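Local coordinates for protein histidine kinase (Paraburkholderia phymatum, PDB 6NB0) that probably transfers phosphate from ATP to a protein histidine, acting as a sensor kinase in a phosphorelay, at residues R58-V61 and L62-S66; E148-A151 and A152-I156; D172-R175 and L176-L180; L183-F186 and A187-S191. All blocks are in the same frame, centred on the assembly; numbering follows the deposited sequence. Where two conformers were deposited one is given.

Interaction 1 of 4, residues R58-V61 and L62-S66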
ATOM      1  N   ARG A  58      -2.635   4.607  -4.694  1.00 29.41           N
ATOM      2  CA  ARG A  58      -3.815   5.133  -3.999  1.00 34.57           C
ATOM      3  C   ARG A  58      -3.604   6.570  -3.528  1.00 37.44           C
ATOM      4  O   ARG A  58      -4.557   7.358  -3.519  1.00 38.40           O
ATOM      5  CB  ARG A  58      -4.200   4.259  -2.799  1.00 34.26           C
ATOM      6  CG  ARG A  58      -4.296   2.722  -3.028  1.00 42.29           C
ATOM      7  CD  ARG A  58      -5.427   2.333  -3.935  1.00 37.52           C
ATOM      8  NE  ARG A  58      -5.756   0.882  -3.968  1.00 37.35           N
ATOM      9  CZ  ARG A  58      -5.073  -0.035  -4.666  1.00 34.83           C
ATOM     10  NH1 ARG A  58      -3.979   0.313  -5.332  1.00 29.18           N
ATOM     11  NH2 ARG A  58      -5.468  -1.307  -4.701  1.00 32.99           N
ATOM     12  N   ASP A  59      -2.382   6.919  -3.112  1.00 32.97           N
ATOM     13  CA  ASP A  59      -2.058   8.318  -2.795  1.00 36.44           C
ATOM     14  C   ASP A  59      -2.246   9.204  -4.014  1.00 40.71           C
ATOM     15  O   ASP A  59      -2.788  10.314  -3.926  1.00 38.27           O
ATOM     16  CB  ASP A  59      -0.612   8.444  -2.329  1.00 40.70           C
ATOM     17  CG  ASP A  59      -0.425   8.074  -0.895  1.00 48.47           C
ATOM     18  OD1 ASP A  59      -1.443   7.961  -0.186  1.00 51.29           O
ATOM     19  OD2 ASP A  59       0.746   7.920  -0.480  1.00 63.20           O
ATOM     20  N   HIS A  60      -1.751   8.736  -5.158  1.00 36.46           N
ATOM     21  CA  HIS A  60      -1.892   9.474  -6.403  1.00 38.34           C
ATOM     22  C   HIS A  60      -3.357   9.729  -6.725  1.00 38.19           C
ATOM     23  O   HIS A  60      -3.739  10.843  -7.098  1.00 39.61           O
ATOM     24  CB  HIS A  60      -1.212   8.690  -7.521  1.00 29.31           C
ATOM     25  CG  HIS A  60      -1.130   9.437  -8.816  1.00 30.99           C
ATOM     26  ND1 HIS A  60      -0.239  10.467  -9.024  1.00 41.13           N
ATOM     27  CD2 HIS A  60      -1.813   9.289  -9.980  1.00 36.71           C
ATOM     28  CE1 HIS A  60      -0.390  10.940 -10.252  1.00 41.73           C
ATOM     29  NE2 HIS A  60      -1.329  10.232 -10.858  1.00 38.57           N
ATOM     30  N   VAL A  61      -4.202   8.707  -6.570  1.00 33.41           N
ATOM     31  CA  VAL A  61      -5.623   8.884  -6.854  1.00 40.29           C
ATOM     32  C   VAL A  61      -6.230   9.903  -5.891  1.00 37.85           C
ATOM     33  O   VAL A  61      -7.024  10.767  -6.293  1.00 44.25           O
ATOM     34  CB  VAL A  61      -6.354   7.521  -6.793  1.00 38.08           C
ATOM     35  CG1 VAL A  61      -7.860   7.714  -6.830  1.00 38.97           C
ATOM     36  CG2 VAL A  61      -5.917   6.616  -7.943  1.00 34.89           C
ATOM     37  N   LEU A  62      -5.852   9.841  -4.611  1.00 37.07           N
ATOM     38  CA  LEU A  62      -6.362  10.824  -3.649  1.00 40.22           C
ATOM     39  C   LEU A  62      -5.944  12.243  -4.025  1.00 42.74           C
ATOM     40  O   LEU A  62      -6.743  13.185  -3.925  1.00 45.34           O
ATOM     41  CB  LEU A  62      -5.868  10.483  -2.245  1.00 40.16           C
ATOM     42  CG  LEU A  62      -6.703   9.511  -1.414  1.00 56.45           C
ATOM     43  CD1 LEU A  62      -5.811   8.683  -0.502  1.00 59.87           C
ATOM     44  CD2 LEU A  62      -7.711  10.323  -0.598  1.00 60.93           C
ATOM     45  N   SER A  63      -4.686  12.417  -4.439  1.00 42.86           N
ATOM     46  CA  SER A  63      -4.200  13.740  -4.825  0.56 44.88           C
ATOM     47  C   SER A  63      -4.908  14.255  -6.071  1.00 46.83           C
ATOM     48  O   SER A  63      -5.204  15.459  -6.180  1.00 49.54           O
ATOM     49  CB  SER A  63      -2.691  13.688  -5.046  0.56 43.53           C
ATOM     50  OG  SER A  63      -2.025  13.757  -3.806  0.56 42.68           O
ATOM     51  N   LEU A  64      -5.186  13.369  -7.029  1.00 43.05           N
ATOM     52  CA  LEU A  64      -5.960  13.794  -8.192  1.00 43.72           C
ATOM     53  C   LEU A  64      -7.350  14.252  -7.764  1.00 49.51           C
ATOM     54  O   LEU A  64      -7.827  15.314  -8.187  1.00 53.93           O
ATOM     55  CB  LEU A  64      -6.061  12.655  -9.211  1.00 46.03           C
ATOM     56  CG  LEU A  64      -4.773  12.232  -9.923  1.00 48.72           C
ATOM     57  CD1 LEU A  64      -4.988  10.929 -10.682  1.00 43.27           C
ATOM     58  CD2 LEU A  64      -4.299  13.335 -10.865  1.00 52.98           C
ATOM     59  N   VAL A  65      -7.994  13.474  -6.892  1.00 52.71           N
ATOM     60  CA  VAL A  65      -9.301  13.849  -6.339  1.00 56.25           C
ATOM     61  C   VAL A  65      -9.206  15.163  -5.565  1.00 59.03           C
ATOM     62  O   VAL A  65     -10.063  16.045  -5.697  1.00 65.69           O
ATOM     63  CB  VAL A  65      -9.840  12.708  -5.452  1.00 57.34           C
ATOM     64  CG1 VAL A  65     -11.029  13.172  -4.617  1.00 61.87           C
ATOM     65  CG2 VAL A  65     -10.217  11.509  -6.304  1.00 55.81           C
ATOM     66  N   SER A  66      -8.173  15.299  -4.724  1.00 61.44           N
ATOM     67  CA  SER A  66      -7.933  16.540  -3.993  1.00 67.83           C
ATOM     68  C   SER A  66      -7.829  17.748  -4.922  1.00 74.59           C
ATOM     69  O   SER A  66      -8.097  18.881  -4.496  1.00 75.01           O
ATOM     70  CB  SER A  66      -6.653  16.402  -3.154  1.00 70.43           C
ATOM     71  OG  SER A  66      -6.220  17.651  -2.638  1.00 77.66           O
TER

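Interaction 2 of 4, residues E148-A151 and A152-I156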
ATOM      1  N   GLU A 148      13.770 -12.265 -11.152  1.00 32.13           N
ATOM      2  CA  GLU A 148      13.114 -13.373 -10.464  0.50 30.90           C
ATOM      3  C   GLU A 148      11.617 -13.127 -10.310  1.00 29.79           C
ATOM      4  O   GLU A 148      10.834 -14.087 -10.336  1.00 32.30           O
ATOM      5  CB  GLU A 148      13.765 -13.617  -9.094  0.50 34.69           C
ATOM      6  CG  GLU A 148      13.502 -15.015  -8.503  0.50 39.49           C
ATOM      7  CD  GLU A 148      12.137 -15.137  -7.844  0.50 48.48           C
ATOM      8  OE1 GLU A 148      11.552 -14.087  -7.491  0.50 51.46           O
ATOM      9  OE2 GLU A 148      11.643 -16.278  -7.686  0.50 43.44           O
ATOM     10  N   GLY A 149      11.202 -11.872 -10.171  1.00 29.49           N
ATOM     11  CA  GLY A 149       9.800 -11.566  -9.940  1.00 27.48           C
ATOM     12  C   GLY A 149       8.951 -11.674 -11.193  1.00 29.70           C
ATOM     13  O   GLY A 149       7.821 -12.149 -11.112  1.00 28.90           O
ATOM     14  N   LEU A 150       9.470 -11.250 -12.356  1.00 29.31           N
ATOM     15  CA  LEU A 150       8.638 -11.261 -13.561  1.00 24.28           C
ATOM     16  C   LEU A 150       9.377 -11.484 -14.885  1.00 25.80           C
ATOM     17  O   LEU A 150       8.846 -12.168 -15.758  1.00 28.81           O
ATOM     18  CB  LEU A 150       7.839  -9.954 -13.671  1.00 24.87           C
ATOM     19  CG  LEU A 150       6.769  -9.922 -14.777  1.00 24.24           C
ATOM     20  CD1 LEU A 150       5.673 -10.993 -14.550  1.00 23.70           C
ATOM     21  CD2 LEU A 150       6.149  -8.523 -14.847  1.00 27.88           C
ATOM     22  N   ALA A 151      10.563 -10.895 -15.087  1.00 28.14           N
ATOM     23  CA  ALA A 151      11.150 -10.912 -16.433  1.00 26.71           C
ATOM     24  C   ALA A 151      11.422 -12.334 -16.918  1.00 28.50           C
ATOM     25  O   ALA A 151      11.121 -12.688 -18.076  1.00 28.39           O
ATOM     26  CB  ALA A 151      12.431 -10.073 -16.461  1.00 26.34           C
ATOM     27  N   ALA A 152      12.007 -13.174 -16.062  1.00 31.89           N
ATOM     28  CA  ALA A 152      12.328 -14.531 -16.508  1.00 33.95           C
ATOM     29  C   ALA A 152      11.067 -15.290 -16.919  1.00 32.96           C
ATOM     30  O   ALA A 152      11.039 -15.948 -17.966  1.00 30.74           O
ATOM     31  CB  ALA A 152      13.087 -15.287 -15.414  1.00 35.56           C
ATOM     32  N   ARG A 153       9.992 -15.178 -16.138  1.00 26.75           N
ATOM     33  CA  ARG A 153       8.798 -15.936 -16.473  1.00 32.37           C
ATOM     34  C   ARG A 153       8.001 -15.313 -17.617  1.00 28.47           C
ATOM     35  O   ARG A 153       7.073 -15.955 -18.122  1.00 31.20           O
ATOM     36  CB  ARG A 153       7.888 -16.118 -15.241  1.00 33.47           C
ATOM     37  CG  ARG A 153       7.102 -14.868 -14.835  1.00 33.34           C
ATOM     38  CD  ARG A 153       6.484 -15.074 -13.437  1.00 35.88           C
ATOM     39  NE  ARG A 153       7.519 -15.059 -12.394  1.00 37.42           N
ATOM     40  CZ  ARG A 153       7.357 -15.568 -11.175  1.00 44.09           C
ATOM     41  NH1 ARG A 153       6.197 -16.131 -10.838  1.00 40.04           N
ATOM     42  NH2 ARG A 153       8.355 -15.520 -10.294  1.00 39.22           N
ATOM     43  N   ARG A 154       8.357 -14.108 -18.053  1.00 27.01           N
ATOM     44  CA  ARG A 154       7.768 -13.484 -19.233  1.00 31.63           C
ATOM     45  C   ARG A 154       8.683 -13.546 -20.454  1.00 32.05           C
ATOM     46  O   ARG A 154       8.317 -13.028 -21.523  1.00 30.00           O
ATOM     47  CB  ARG A 154       7.410 -12.022 -18.923  1.00 30.15           C
ATOM     48  CG  ARG A 154       6.232 -11.839 -17.969  1.00 27.89           C
ATOM     49  CD  ARG A 154       4.912 -11.941 -18.745  1.00 27.96           C
ATOM     50  NE  ARG A 154       4.787 -10.816 -19.662  1.00 27.33           N
ATOM     51  CZ  ARG A 154       4.204  -9.660 -19.345  1.00 28.46           C
ATOM     52  NH1 ARG A 154       3.658  -9.509 -18.143  1.00 28.84           N
ATOM     53  NH2 ARG A 154       4.172  -8.657 -20.228  1.00 27.86           N
ATOM     54  N   GLY A 155       9.858 -14.170 -20.330  1.00 29.47           N
ATOM     55  CA  GLY A 155      10.749 -14.267 -21.473  1.00 32.07           C
ATOM     56  C   GLY A 155      11.400 -12.954 -21.859  1.00 33.85           C
ATOM     57  O   GLY A 155      11.847 -12.800 -23.000  1.00 34.27           O
ATOM     58  N   ILE A 156      11.507 -12.024 -20.928  1.00 28.12           N
ATOM     59  CA  ILE A 156      12.075 -10.693 -21.180  1.00 28.62           C
ATOM     60  C   ILE A 156      13.529 -10.691 -20.740  1.00 32.41           C
ATOM     61  O   ILE A 156      13.849 -11.133 -19.626  1.00 30.78           O
ATOM     62  CB  ILE A 156      11.276  -9.602 -20.445  1.00 30.70           C
ATOM     63  CG1 ILE A 156       9.769  -9.703 -20.744  1.00 35.30           C
ATOM     64  CG2 ILE A 156      11.817  -8.202 -20.761  1.00 30.38           C
ATOM     65  CD1 ILE A 156       9.443  -9.783 -22.199  1.00 36.78           C
TER
HETATM   66  O   HOH W   1      10.213 -14.440 -13.374  1.00 30.38           O
HETATM   67  O   HOH W   2       8.991 -16.162  -7.630  1.00 63.73           O

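Interaction 3 of 4, residues D172-R175 and L176-L180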
ATOM      1  N   ASP A 172      17.516   7.893   0.138  1.00 35.07           N
ATOM      2  CA  ASP A 172      16.648   6.973   0.876  1.00 36.74           C
ATOM      3  C   ASP A 172      16.722   5.658   0.114  1.00 30.14           C
ATOM      4  O   ASP A 172      16.009   5.456  -0.869  1.00 29.54           O
ATOM      5  CB  ASP A 172      15.229   7.521   0.952  1.00 37.15           C
ATOM      6  CG  ASP A 172      14.304   6.663   1.794  1.00 43.69           C
ATOM      7  OD1 ASP A 172      14.468   5.433   1.818  1.00 33.09           O
ATOM      8  OD2 ASP A 172      13.388   7.224   2.423  1.00 44.56           O
ATOM      9  N   ARG A 173      17.646   4.778   0.516  1.00 34.64           N
ATOM     10  CA  ARG A 173      17.954   3.639  -0.351  1.00 35.33           C
ATOM     11  C   ARG A 173      16.719   2.782  -0.586  1.00 29.12           C
ATOM     12  O   ARG A 173      16.475   2.338  -1.709  1.00 29.41           O
ATOM     13  CB  ARG A 173      19.069   2.768   0.230  1.00 31.77           C
ATOM     14  CG  ARG A 173      19.500   1.656  -0.744  1.00 29.52           C
ATOM     15  CD  ARG A 173      20.510   0.689  -0.099  1.00 34.01           C
ATOM     16  NE  ARG A 173      21.082  -0.215  -1.106  1.00 31.85           N
ATOM     17  CZ  ARG A 173      20.499  -1.328  -1.545  1.00 36.25           C
ATOM     18  NH1 ARG A 173      19.304  -1.699  -1.078  1.00 34.60           N
ATOM     19  NH2 ARG A 173      21.102  -2.068  -2.459  1.00 32.81           N
ATOM     20  N   GLU A 174      15.929   2.546   0.463  1.00 31.65           N
ATOM     21  CA  GLU A 174      14.778   1.658   0.293  1.00 30.50           C
ATOM     22  C   GLU A 174      13.757   2.255  -0.677  1.00 29.69           C
ATOM     23  O   GLU A 174      13.205   1.535  -1.514  1.00 31.44           O
ATOM     24  CB  GLU A 174      14.145   1.352   1.648  1.00 33.41           C
ATOM     25  CG  GLU A 174      13.113   0.207   1.623  1.00 40.70           C
ATOM     26  CD  GLU A 174      11.810   0.543   0.877  1.00 55.94           C
ATOM     27  OE1 GLU A 174      11.224   1.621   1.111  1.00 59.19           O
ATOM     28  OE2 GLU A 174      11.375  -0.275   0.043  1.00 54.29           O
ATOM     29  N   ARG A 175      13.470   3.559  -0.575  1.00 32.67           N
ATOM     30  CA  ARG A 175      12.516   4.164  -1.518  1.00 27.15           C
ATOM     31  C   ARG A 175      13.071   4.201  -2.939  1.00 27.67           C
ATOM     32  O   ARG A 175      12.333   3.980  -3.903  1.00 28.14           O
ATOM     33  CB  ARG A 175      12.153   5.586  -1.071  1.00 29.28           C
ATOM     34  CG  ARG A 175      11.409   5.655   0.251  1.00 36.95           C
ATOM     35  CD  ARG A 175      10.088   4.922   0.241  1.00 50.04           C
ATOM     36  NE  ARG A 175       9.282   5.331   1.391  1.00 55.34           N
ATOM     37  CZ  ARG A 175       8.178   4.715   1.816  1.00 66.41           C
ATOM     38  NH1 ARG A 175       7.530   5.197   2.874  1.00 74.48           N
ATOM     39  NH2 ARG A 175       7.728   3.616   1.211  1.00 53.27           N
ATOM     40  N   LEU A 176      14.356   4.526  -3.094  1.00 28.06           N
ATOM     41  CA  LEU A 176      14.956   4.463  -4.423  1.00 27.68           C
ATOM     42  C   LEU A 176      14.921   3.052  -4.967  1.00 26.17           C
ATOM     43  O   LEU A 176      14.733   2.848  -6.179  1.00 26.77           O
ATOM     44  CB  LEU A 176      16.395   4.985  -4.372  1.00 29.23           C
ATOM     45  CG  LEU A 176      16.452   6.481  -4.031  1.00 32.81           C
ATOM     46  CD1 LEU A 176      17.845   6.880  -3.478  1.00 37.68           C
ATOM     47  CD2 LEU A 176      16.089   7.336  -5.260  1.00 34.72           C
ATOM     48  N   ALA A 177      15.133   2.060  -4.097  1.00 26.67           N
ATOM     49  CA  ALA A 177      15.063   0.678  -4.552  1.00 26.85           C
ATOM     50  C   ALA A 177      13.671   0.355  -5.052  1.00 26.47           C
ATOM     51  O   ALA A 177      13.522  -0.301  -6.074  1.00 24.44           O
ATOM     52  CB  ALA A 177      15.439  -0.293  -3.430  1.00 28.45           C
ATOM     53  N   ALA A 178      12.639   0.786  -4.326  1.00 27.91           N
ATOM     54  CA  ALA A 178      11.274   0.551  -4.793  1.00 26.81           C
ATOM     55  C   ALA A 178      11.028   1.245  -6.134  1.00 31.02           C
ATOM     56  O   ALA A 178      10.402   0.678  -7.042  1.00 25.29           O
ATOM     57  CB  ALA A 178      10.294   1.043  -3.717  1.00 23.50           C
ATOM     58  N   ALA A 179      11.528   2.476  -6.277  1.00 24.73           N
ATOM     59  CA  ALA A 179      11.316   3.238  -7.505  1.00 26.70           C
ATOM     60  C   ALA A 179      11.974   2.570  -8.703  1.00 27.94           C
ATOM     61  O   ALA A 179      11.365   2.469  -9.773  1.00 26.72           O
ATOM     62  CB  ALA A 179      11.831   4.674  -7.330  1.00 25.96           C
ATOM     63  N   LEU A 180      13.213   2.092  -8.541  1.00 26.75           N
ATOM     64  CA  LEU A 180      13.885   1.447  -9.662  1.00 26.98           C
ATOM     65  C   LEU A 180      13.240   0.110  -9.984  1.00 24.89           C
ATOM     66  O   LEU A 180      13.100  -0.250 -11.157  1.00 25.51           O
ATOM     67  CB  LEU A 180      15.369   1.267  -9.365  1.00 26.03           C
ATOM     68  CG  LEU A 180      16.126   2.592  -9.139  1.00 27.60           C
ATOM     69  CD1 LEU A 180      17.537   2.271  -8.721  1.00 33.66           C
ATOM     70  CD2 LEU A 180      16.143   3.440 -10.397  1.00 31.26           C
TER

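Interaction 4 of 4, residues L183-F186 and A187-S191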
ATOM      1  N   LEU A 183      10.195   1.023 -12.020  1.00 26.01           N
ATOM      2  CA  LEU A 183      10.638   1.501 -13.328  1.00 25.72           C
ATOM      3  C   LEU A 183      10.897   0.330 -14.277  1.00 29.77           C
ATOM      4  O   LEU A 183      10.435   0.330 -15.426  1.00 27.36           O
ATOM      5  CB  LEU A 183      11.905   2.342 -13.139  1.00 32.26           C
ATOM      6  CG  LEU A 183      12.252   3.462 -14.110  1.00 43.23           C
ATOM      7  CD1 LEU A 183      11.270   4.618 -13.904  1.00 33.35           C
ATOM      8  CD2 LEU A 183      13.706   3.908 -13.893  1.00 42.37           C
ATOM      9  N   VAL A 184      11.633  -0.687 -13.802  1.00 25.36           N
ATOM     10  CA  VAL A 184      11.926  -1.849 -14.650  1.00 27.57           C
ATOM     11  C   VAL A 184      10.709  -2.770 -14.774  1.00 28.13           C
ATOM     12  O   VAL A 184      10.407  -3.276 -15.864  1.00 25.41           O
ATOM     13  CB  VAL A 184      13.153  -2.623 -14.112  1.00 24.87           C
ATOM     14  CG1 VAL A 184      13.499  -3.802 -15.053  1.00 24.84           C
ATOM     15  CG2 VAL A 184      14.392  -1.669 -13.964  1.00 24.33           C
ATOM     16  N   THR A 185      10.025  -3.043 -13.663  1.00 24.65           N
ATOM     17  CA  THR A 185       8.881  -3.964 -13.696  1.00 22.90           C
ATOM     18  C   THR A 185       7.786  -3.459 -14.638  1.00 23.64           C
ATOM     19  O   THR A 185       7.162  -4.248 -15.365  1.00 26.12           O
ATOM     20  CB  THR A 185       8.335  -4.139 -12.277  1.00 23.39           C
ATOM     21  OG1 THR A 185       9.331  -4.788 -11.471  1.00 24.06           O
ATOM     22  CG2 THR A 185       7.068  -4.996 -12.263  1.00 25.92           C
ATOM     23  N   PHE A 186       7.526  -2.154 -14.629  1.00 24.61           N
ATOM     24  CA  PHE A 186       6.514  -1.610 -15.539  1.00 26.81           C
ATOM     25  C   PHE A 186       6.867  -1.917 -16.991  1.00 23.48           C
ATOM     26  O   PHE A 186       6.007  -2.330 -17.790  1.00 24.21           O
ATOM     27  CB  PHE A 186       6.379  -0.094 -15.321  1.00 25.48           C
ATOM     28  CG  PHE A 186       5.344   0.548 -16.227  1.00 25.00           C
ATOM     29  CD1 PHE A 186       5.686   1.005 -17.477  1.00 25.31           C
ATOM     30  CD2 PHE A 186       4.019   0.643 -15.815  1.00 27.45           C
ATOM     31  CE1 PHE A 186       4.717   1.558 -18.332  1.00 27.99           C
ATOM     32  CE2 PHE A 186       3.045   1.192 -16.643  1.00 32.45           C
ATOM     33  CZ  PHE A 186       3.395   1.661 -17.894  1.00 28.43           C
ATOM     34  N   ALA A 187       8.130  -1.681 -17.362  1.00 23.95           N
ATOM     35  CA  ALA A 187       8.553  -1.939 -18.735  1.00 26.63           C
ATOM     36  C   ALA A 187       8.404  -3.412 -19.068  1.00 29.20           C
ATOM     37  O   ALA A 187       7.918  -3.764 -20.153  1.00 28.20           O
ATOM     38  CB  ALA A 187      10.004  -1.473 -18.929  1.00 24.14           C
ATOM     39  N   VAL A 188       8.755  -4.289 -18.112  1.00 25.72           N
ATOM     40  CA  VAL A 188       8.598  -5.730 -18.315  1.00 23.14           C
ATOM     41  C   VAL A 188       7.127  -6.076 -18.525  1.00 24.31           C
ATOM     42  O   VAL A 188       6.779  -6.843 -19.432  1.00 26.25           O
ATOM     43  CB  VAL A 188       9.201  -6.511 -17.130  1.00 26.25           C
ATOM     44  CG1 VAL A 188       8.831  -8.001 -17.229  1.00 26.83           C
ATOM     45  CG2 VAL A 188      10.738  -6.330 -17.131  1.00 23.75           C
ATOM     46  N   GLU A 189       6.236  -5.502 -17.693  1.00 23.83           N
ATOM     47  CA  GLU A 189       4.803  -5.782 -17.843  1.00 23.70           C
ATOM     48  C   GLU A 189       4.307  -5.362 -19.212  1.00 25.52           C
ATOM     49  O   GLU A 189       3.419  -6.006 -19.794  1.00 26.54           O
ATOM     50  CB  GLU A 189       3.996  -5.069 -16.744  1.00 25.41           C
ATOM     51  CG  GLU A 189       4.120  -5.699 -15.343  1.00 25.58           C
ATOM     52  CD  GLU A 189       3.138  -6.849 -15.125  1.00 24.49           C
ATOM     53  OE1 GLU A 189       2.734  -7.492 -16.117  1.00 27.38           O
ATOM     54  OE2 GLU A 189       2.782  -7.124 -13.965  1.00 29.58           O
ATOM     55  N   ALA A 190       4.887  -4.299 -19.752  1.00 24.94           N
ATOM     56  CA  ALA A 190       4.543  -3.798 -21.075  1.00 24.13           C
ATOM     57  C   ALA A 190       5.493  -4.308 -22.159  1.00 27.37           C
ATOM     58  O   ALA A 190       5.746  -3.605 -23.150  1.00 26.27           O
ATOM     59  CB  ALA A 190       4.519  -2.268 -21.053  1.00 28.43           C
ATOM     60  N   SER A 191       6.019  -5.531 -22.006  1.00 27.35           N
ATOM     61  CA  SER A 191       6.881  -6.142 -23.013  1.00 27.93           C
ATOM     62  C   SER A 191       6.339  -7.499 -23.438  1.00 27.79           C
ATOM     63  O   SER A 191       5.779  -8.240 -22.625  1.00 29.09           O
ATOM     64  CB  SER A 191       8.325  -6.323 -22.489  1.00 26.17           C
ATOM     65  OG  SER A 191       8.979  -5.079 -22.276  1.00 30.29           O
TER

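Interaction 1 of 4, residues R58-V61 and L62-S66
Leu64 lies over one face of the His60 imidazole, one turn further along helix 44-68. Its CD1 comes 3.6 Å from His60 CD2, and CG of Leu64 also stands over the ring. With CG anti to the backbone N (chi1 -172°), the imidazole swings beside the carbonyl carbon, where Leu64 of the next turn can reach it. On that turn Leu64 CG is 3.3 Å from His60 O, so the leucine packs against both backbone and ring of the same residue. Trp249 meets the imidazole as well, the ring planes at about 60°. Val61 and Val65 repeat the one-turn spacing more loosely, CG1 of the first 4.5 Å from CG2 of the second, while CG2 of Val65 rests 3.3 Å from Val61 O. Leu62 leans back over the preceding turn, its CD1 3.5 Å from Arg58 O. Beneath these side chains run four regular i+4 to i bonds, from Leu62 N to Arg58 O through Val65 N to Val61 O. Arg58 pairs with Asp59 and Glu122 of the second subunit and with Glu231 of its own chain; Val61, Leu62 and Val65 pack on Leu62, Val61 and Val65 of the second subunit. Such a helix, leading toward the phospho-acceptor motif and lined by paired hydrophobic residues, is typical of the dimerisation and histidine phosphotransfer bundle of histidine kinases.

Interaction 2 of 4, residues E148-A151 and A152-I156
Arg153 NH2 donates to Glu148 O, 2.9 Å away, in a fairly straight bond that lies in the plane of both the carbonyl and the guanidinium. Water joins in at the same edge: one molecule accepts from Arg153 N and from Arg153 NE at 2.9 Å, and a second accepts from NH2 and donates to OE2 of Glu148 in one deposited conformer. Gly149 O lies over one face of the guanidinium, 3.2 Å from Arg153 NE at an angle too poor for a hydrogen bond. This folding back follows from chi1 of 75°, which sets CG between backbone N and carbonyl carbon, and from a bend at chi3. At the end of the helix Ala151 O takes Arg154 N at 3.1 Å from one side of its plane and Ile156 N at 3.0 Å from the other. Gly155, with positive phi, completes a Schellman motif. Leu150 and Arg154 run side by side in the same direction, Leu150 CD1 3.6 Å from Arg154 CG, and Ala151 CB faces Ile156 CB at 4.2 Å. The guanidinium of Arg154 pairs with Pro227 O, Ser191 O and the Glu189 carboxylate. Arg153 thus folds back along the last turns of helix 135-154 and donates to one carbonyl; its charge probably suits the negative end of the helix dipole, with Glu148 OE2 too far for a salt bridge but joined to NH2 through water.

Interaction 3 of 4, residues D172-R175 and L176-L180
This is a local N-terminal contact, the capped first turns of helix 173-189: Asp172 stands at the N-cap, and residues up to Leu180 wind on from it. Asp172 OD1 accepts from Arg175 N at 3.2 Å, the N-H coming from above the carboxylate plane. With CG placed opposite the backbone N (chi1 -176°), the carboxylate curls over the start of the helix and can reach that early amide. The main chain of the same residue serves too: Leu176 N donates to Asp172 O at 2.9 Å, almost straight at 176° and nearly in line with the carbonyl. Asp172 therefore accepts two amides of the first turn, one on its side chain and one on its carbonyl. Leu176 packs against this cap, its CG 3.4 Å from Asp172 O. Next come bonds from Ala177 N to Arg173 O, Ala178 N to Glu174 O and Ala179 N to Arg175 O. Glu174, bent at chi2, brings OE2 to 4.1 Å from Ala178 CB, but its polar partners are Arg49 and Arg48. Arg173 leads away from this contact to a salt bridge with Glu141 of helix 135-154. Other helices pack on the run of three consecutive alanines: Ala177 and Ala178 meet Arg49 of helix 44-68, Ala178 and Ala179 meet Leu253 of helix 252-260, and Ala177 meets Leu138 of helix 135-154. Leu180 packs on Leu138 as well, while Asp172 itself directly follows strand 168-171.

Interaction 4 of 4, residues L183-F186 and A187-S191
Val184 and Val188 sit one turn apart on the same flank of the helix, methyl CG1 of the first 4.3 Å from CG2 of the second, and that CG2 also lies 3.3 Å from Val184 O. On the next flank Glu189 runs beside Thr185: its CG is 3.4 Å from Thr185 O and 4.3 Å from the methyl CG2 of the threonine. A bend at chi2 then carries the carboxylate away from this contact, to a salt bridge with Arg154 and toward His228 and the backbone amides of Val229 and Leu230. Phe186 directs its ring to the loop residues Val250 and Leu251. CG opposite the backbone N (chi1 -180°) puts the ring beside the carbonyl carbon, with Ala187 N lying obliquely to it, 3.6 Å from CD1. By its place in the fold the helix probably corresponds to the one that carries the N box in other histidine kinases, and here it packs on the five-stranded sheet: Leu183 and Ala187 touch Val212, and Val184 touches Leu199. Val184, together with Thr185, also meets Val146 of helix 135-154. Regular bonds join Val188 N to Val184 O, Glu189 N to Thr185 O and Ala190 N to Phe186 O. Leu183 O is the exception, a buried carbonyl with no partner in the model, 3.6 Å from Ala187 N. At Ala190 the chain leaves helical geometry, and Ser191 folds back so that OG donates to Ala187 O at 2.7 Å, approaching from above the carbonyl plane; Ser191 N meanwhile bonds to Val188 O at 3.0 Å.

Overall arrangement
From the N terminus, all four contacts are local turns within helices and follow in series, so none closes a loop and none nests in or crosses another. Interaction 1 belongs to helix 44-68 at the dimer interface, about 31 Å from interaction 2 between centres and on the opposite side of the chain's centre. Interaction 2 finishes helix 135-154. Interactions 3 and 4 begin and end helix 173-189, their centres about 16 Å apart. The direct meeting is between interactions 2 and 4, where the ends of helices 135-154 and 173-189 touch and salt-bridge, joining the two helices beside the five-stranded sheet.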